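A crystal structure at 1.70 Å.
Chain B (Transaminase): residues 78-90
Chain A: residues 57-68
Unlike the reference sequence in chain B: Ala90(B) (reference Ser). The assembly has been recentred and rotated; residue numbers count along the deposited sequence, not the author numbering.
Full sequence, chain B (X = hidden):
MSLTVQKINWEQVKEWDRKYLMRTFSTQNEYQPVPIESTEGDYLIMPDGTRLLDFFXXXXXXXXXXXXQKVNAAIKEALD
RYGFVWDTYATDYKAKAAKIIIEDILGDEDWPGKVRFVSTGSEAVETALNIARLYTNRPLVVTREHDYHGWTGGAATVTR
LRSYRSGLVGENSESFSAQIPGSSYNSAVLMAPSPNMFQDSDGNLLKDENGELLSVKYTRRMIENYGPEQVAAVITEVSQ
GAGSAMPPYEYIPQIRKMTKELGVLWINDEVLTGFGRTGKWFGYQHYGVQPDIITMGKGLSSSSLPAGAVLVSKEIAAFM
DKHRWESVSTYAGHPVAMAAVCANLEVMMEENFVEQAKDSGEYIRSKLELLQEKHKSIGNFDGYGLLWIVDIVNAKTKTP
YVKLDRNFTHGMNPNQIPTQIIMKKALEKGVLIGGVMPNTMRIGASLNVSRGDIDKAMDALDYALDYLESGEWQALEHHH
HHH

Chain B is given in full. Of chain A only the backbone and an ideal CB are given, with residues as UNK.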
# COMPACT_ATOMS: atom_id res chain seq x y z
N ALA B 78 -29.50 34.87 -3.03
CA ALA B 78 -28.80 34.30 -1.87
C ALA B 78 -27.68 35.23 -1.38
O ALA B 78 -27.34 35.26 -0.19
CB ALA B 78 -28.20 32.94 -2.23
N LEU B 79 -27.06 35.94 -2.31
CA LEU B 79 -26.00 36.90 -1.99
C LEU B 79 -26.49 38.15 -1.23
O LEU B 79 -25.67 38.92 -0.73
CB LEU B 79 -25.27 37.31 -3.27
CG LEU B 79 -24.40 36.24 -3.97
CD1 LEU B 79 -24.09 36.70 -5.39
CD2 LEU B 79 -23.13 35.86 -3.21
N ASP B 80 -27.81 38.35 -1.13
CA ASP B 80 -28.35 39.37 -0.20
C ASP B 80 -28.16 38.94 1.25
O ASP B 80 -28.15 39.78 2.16
CB ASP B 80 -29.86 39.57 -0.42
CG ASP B 80 -30.18 40.31 -1.71
OD1 ASP B 80 -29.29 40.97 -2.28
OD2 ASP B 80 -31.36 40.23 -2.13
N ARG B 81 -28.00 37.63 1.46
CA ARG B 81 -27.94 37.10 2.82
C ARG B 81 -26.56 36.54 3.21
O ARG B 81 -26.14 36.67 4.37
CB ARG B 81 -29.00 36.00 3.01
CG ARG B 81 -30.43 36.54 3.10
CD ARG B 81 -31.44 35.42 2.87
NE ARG B 81 -31.24 34.37 3.86
CZ ARG B 81 -31.59 33.10 3.72
NH1 ARG B 81 -32.20 32.66 2.61
NH2 ARG B 81 -31.33 32.26 4.70
N TYR B 82 -25.89 35.92 2.24
CA TYR B 82 -24.62 35.25 2.48
C TYR B 82 -23.53 35.81 1.54
O TYR B 82 -23.86 36.29 0.46
CB TYR B 82 -24.82 33.75 2.20
CG TYR B 82 -25.85 33.08 3.09
CD1 TYR B 82 -25.58 32.85 4.45
CD2 TYR B 82 -27.07 32.64 2.57
CE1 TYR B 82 -26.50 32.22 5.28
CE2 TYR B 82 -28.00 32.01 3.38
CZ TYR B 82 -27.72 31.80 4.73
OH TYR B 82 -28.65 31.16 5.53
N GLY B 83 -22.24 35.74 1.90
CA GLY B 83 -21.76 35.14 3.15
C GLY B 83 -21.35 33.68 3.02
O GLY B 83 -21.48 33.05 1.96
N PHE B 84 -20.87 33.15 4.14
CA PHE B 84 -20.46 31.75 4.19
C PHE B 84 -20.65 31.21 5.60
O PHE B 84 -20.24 31.84 6.57
CB PHE B 84 -18.98 31.64 3.81
CG PHE B 84 -18.42 30.26 4.10
CD1 PHE B 84 -18.81 29.18 3.31
CD2 PHE B 84 -17.58 30.05 5.19
CE1 PHE B 84 -18.37 27.89 3.60
CE2 PHE B 84 -17.11 28.75 5.49
CZ PHE B 84 -17.51 27.68 4.68
N VAL B 85 -21.25 30.02 5.70
CA VAL B 85 -21.17 29.25 6.95
C VAL B 85 -20.78 27.82 6.60
O VAL B 85 -21.12 27.34 5.50
CB VAL B 85 -22.48 29.24 7.79
CG1 VAL B 85 -22.78 30.65 8.32
CG2 VAL B 85 -23.65 28.65 7.02
N TRP B 86 -20.06 27.16 7.50
CA TRP B 86 -19.66 25.79 7.25
C TRP B 86 -20.70 24.81 7.78
O TRP B 86 -21.74 25.22 8.32
CB TRP B 86 -18.26 25.47 7.76
CG TRP B 86 -18.03 25.35 9.25
CD1 TRP B 86 -17.94 26.37 10.17
CD2 TRP B 86 -17.77 24.14 9.97
NE1 TRP B 86 -17.64 25.88 11.41
CE2 TRP B 86 -17.55 24.51 11.33
CE3 TRP B 86 -17.71 22.78 9.61
CZ2 TRP B 86 -17.26 23.57 12.32
CZ3 TRP B 86 -17.45 21.83 10.62
CH2 TRP B 86 -17.23 22.24 11.96
N ASP B 87 -20.42 23.53 7.61
CA ASP B 87 -21.47 22.50 7.64
C ASP B 87 -22.08 22.29 9.03
O ASP B 87 -23.13 21.66 9.15
CB ASP B 87 -20.89 21.17 7.12
CG ASP B 87 -21.96 20.16 6.71
OD1 ASP B 87 -22.94 20.55 6.01
OD2 ASP B 87 -21.78 18.98 7.09
N THR B 88 -21.41 22.82 10.06
CA THR B 88 -21.88 22.73 11.46
C THR B 88 -23.10 23.64 11.68
O THR B 88 -23.86 23.47 12.65
CB THR B 88 -20.74 23.09 12.47
OG1 THR B 88 -21.08 22.60 13.77
CG2 THR B 88 -20.57 24.62 12.59
N TYR B 89 -23.26 24.61 10.78
CA TYR B 89 -24.39 25.54 10.83
C TYR B 89 -25.48 25.11 9.85
O TYR B 89 -25.19 24.48 8.83
CB TYR B 89 -23.92 26.97 10.53
CG TYR B 89 -23.04 27.56 11.62
CD1 TYR B 89 -23.59 27.95 12.85
CD2 TYR B 89 -21.65 27.69 11.45
CE1 TYR B 89 -22.79 28.46 13.86
CE2 TYR B 89 -20.84 28.22 12.44
CZ TYR B 89 -21.41 28.60 13.66
OH TYR B 89 -20.61 29.11 14.66
N ALA B 90 -26.74 25.42 10.16
CA ALA B 90 -27.83 25.09 9.24
C ALA B 90 -28.30 26.31 8.45
O ALA B 90 -28.37 27.42 8.98
CB ALA B 90 -29.00 24.46 10.00
N UNK A 57 -13.99 32.96 12.66
CA UNK A 57 -14.06 33.36 11.24
C UNK A 57 -14.47 32.12 10.40
O UNK A 57 -13.89 31.83 9.34
CB UNK A 57 -12.72 33.93 10.76
N UNK A 58 -15.49 31.41 10.90
CA UNK A 58 -15.94 30.09 10.41
C UNK A 58 -14.84 29.03 10.58
O UNK A 58 -14.76 28.38 11.63
CB UNK A 58 -16.35 30.18 8.94
N UNK A 59 -14.02 28.87 9.55
CA UNK A 59 -12.87 27.96 9.60
C UNK A 59 -11.61 28.74 9.21
O UNK A 59 -10.80 28.30 8.40
CB UNK A 59 -13.08 26.76 8.68
N UNK A 60 -11.46 29.92 9.84
CA UNK A 60 -10.32 30.81 9.59
C UNK A 60 -10.22 31.09 8.12
O UNK A 60 -9.13 31.08 7.57
CB UNK A 60 -9.01 30.21 10.11
N UNK A 61 -11.37 31.39 7.51
CA UNK A 61 -11.48 31.35 6.06
C UNK A 61 -12.30 32.47 5.42
O UNK A 61 -12.46 32.49 4.19
CB UNK A 61 -12.09 30.01 5.65
N UNK A 62 -12.84 33.39 6.23
CA UNK A 62 -13.62 34.49 5.68
C UNK A 62 -12.81 35.79 5.82
O UNK A 62 -13.25 36.76 6.44
CB UNK A 62 -14.97 34.61 6.38
N UNK A 63 -11.63 35.78 5.22
CA UNK A 63 -10.60 36.79 5.50
C UNK A 63 -11.07 38.21 5.25
O UNK A 63 -10.84 39.11 6.05
CB UNK A 63 -9.36 36.52 4.65
N UNK A 64 -11.76 38.41 4.14
CA UNK A 64 -12.24 39.75 3.78
C UNK A 64 -13.36 40.28 4.66
O UNK A 64 -13.69 41.46 4.57
CB UNK A 64 -12.72 39.74 2.33
N UNK A 65 -13.97 39.41 5.48
CA UNK A 65 -15.23 39.75 6.13
C UNK A 65 -16.41 39.08 5.43
O UNK A 65 -16.39 38.85 4.22
CB UNK A 65 -15.42 41.27 6.15
N UNK A 66 -17.47 38.79 6.19
CA UNK A 66 -18.66 38.15 5.64
C UNK A 66 -19.39 39.07 4.67
O UNK A 66 -19.63 40.23 5.00
CB UNK A 66 -19.60 37.73 6.77
N UNK A 67 -19.75 38.53 3.52
CA UNK A 67 -20.69 39.17 2.60
C UNK A 67 -20.19 40.56 2.22
O UNK A 67 -20.89 41.57 2.35
CB UNK A 67 -22.08 39.26 3.22
N UNK A 68 -18.94 40.59 1.77
CA UNK A 68 -18.38 41.83 1.28
C UNK A 68 -19.19 42.27 0.06
O UNK A 68 -19.40 41.50 -0.88
CB UNK A 68 -16.90 41.67 0.94

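Position 57 has nothing of chain B within reach of its CB, so this contact sets no demand, although its positive phi (49°) is unusual for anything but glycine, asparagine or aspartate. The residue is Asn57(A), and it serves its own chain: its OD1 accepts from the backbone N of position 62 (2.9 Å) and its ND2 donates to the O of 62 (3.2 Å).

Position 58, also at positive phi (63°) yet not glycine, points toward chain B, its ideal CB 3.8 Å from Phe84(B) CE2 and 4.3 Å from Trp86(B) CD1. Beyond lies the backbone N of Trp86(B), a donor within range of a medium-length side chain; glutamine, glutamate or methionine might fit, the first two with an acceptor. Gln58(A) fills it: OE1 accepts from Trp86(B) N at 2.9 Å, while CB lies at the edge of the Phe84(B) ring. The O of a water lies 2.6 Å from Gln58(A) O, to which it donates, and accepts from Trp86(B) NE1 at 2.9 Å.

Position 59 also points toward chain B, with CB 5.1 Å from Trp86(B) CD1. The flat indole invites an apolar group such as leucine, isoleucine or methionine. Leu59(A) lays CD2 over one face, 3.8 Å from the centroid of the five-membered ring of Trp86(B), a CH-pi contact.

Position 60, phi 54°, is out of reach, and chain B sets no constraint; it is Tyr60(A).

Positions 61 and 62 both face the Phe84(B) ring, their CB atoms 5.2 Å from CE2 and 5.4 Å from CD2 respectively. Small or medium apolar groups would suit both. Cys61(A) brings SG obliquely to 3.6 Å from Phe84(B) CE2, and Val62(A) sets CG2 at the ring edge, 3.9 Å from CD2 of Phe84(B).

Positions 63 and 64 form the middle of a type I turn, where chain B sets no constraint: Asn63(A) and Leu64(A). At 65, the backbone angles (phi 103°) would jam a CB against the preceding carbonyl, which calls for glycine; Gly65(A) ends the turn.

Position 66 points sideways, yet Phe84(B) offers both a backbone N and O. Glutamine, with donor and acceptor, is long enough for both; asparagine is too short. Gln66(A) does so: OE1 accepts from Phe84(B) N (2.8 Å) and NE2 donates to Phe84(B) O (2.9 Å).

At 67, phi is again positive (57°) and CA-to-CB points sideways, CB 3.8 Å from Gly83(B) N, beside backbone rich in carbonyls. A long, flexible donor, lysine or arginine, is suited. Lys67(A) runs along this backbone, CD 3.4 Å from Arg81(B) C, and NZ donates to Asp80(B) O at 3.1 Å.

Position 68 points away, free of chain B; Asn68(A) caps the helix that follows, a role also suited to aspartate, serine or threonine.

Chain A (57-68) NQLYCVNLGQKN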
# COMPACT_ATOMS: atom_id res chain seq x y z
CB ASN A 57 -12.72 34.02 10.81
CG ASN A 57 -12.82 34.86 9.53
OD1 ASN A 57 -11.99 34.72 8.65
ND2 ASN A 57 -13.80 35.77 9.44
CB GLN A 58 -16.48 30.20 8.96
CG GLN A 58 -17.79 30.99 8.96
CD GLN A 58 -18.84 30.27 9.80
OE1 GLN A 58 -19.29 29.20 9.43
NE2 GLN A 58 -19.23 30.88 10.93
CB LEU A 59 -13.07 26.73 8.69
CG LEU A 59 -14.29 25.85 9.01
CD1 LEU A 59 -14.57 24.90 7.84
CD2 LEU A 59 -14.04 25.07 10.31
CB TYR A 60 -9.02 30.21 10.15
CG TYR A 60 -9.27 29.67 11.54
CD1 TYR A 60 -9.21 30.52 12.66
CD2 TYR A 60 -9.68 28.35 11.74
CE1 TYR A 60 -9.51 30.05 13.93
CE2 TYR A 60 -9.99 27.87 13.01
CZ TYR A 60 -9.91 28.73 14.10
OH TYR A 60 -10.23 28.25 15.35
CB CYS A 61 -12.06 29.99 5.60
SG CYS A 61 -13.68 29.59 6.23
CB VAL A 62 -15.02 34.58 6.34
CG1 VAL A 62 -15.94 35.47 5.50
CG2 VAL A 62 -15.65 33.18 6.39
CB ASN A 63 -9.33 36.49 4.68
CG ASN A 63 -8.72 35.13 5.01
OD1 ASN A 63 -9.44 34.17 5.39
ND2 ASN A 63 -7.40 35.02 4.88
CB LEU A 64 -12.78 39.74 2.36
CG LEU A 64 -12.60 41.03 1.56
CD1 LEU A 64 -11.14 41.23 1.23
CD2 LEU A 64 -13.40 40.93 0.27
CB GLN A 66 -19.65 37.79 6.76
CG GLN A 66 -19.17 36.66 7.65
CD GLN A 66 -19.47 35.29 7.05
OE1 GLN A 66 -20.10 35.17 5.97
NE2 GLN A 66 -19.01 34.25 7.74
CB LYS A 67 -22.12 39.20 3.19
CG LYS A 67 -23.24 39.44 2.17
CD LYS A 67 -24.63 39.32 2.80
CE LYS A 67 -25.00 40.54 3.64
NZ LYS A 67 -26.14 40.16 4.53
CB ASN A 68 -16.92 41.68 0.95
CG ASN A 68 -16.34 42.96 0.39
OD1 ASN A 68 -16.47 43.23 -0.80
ND2 ASN A 68 -15.68 43.74 1.23
O HOH W 1 -16.54 27.67 13.38
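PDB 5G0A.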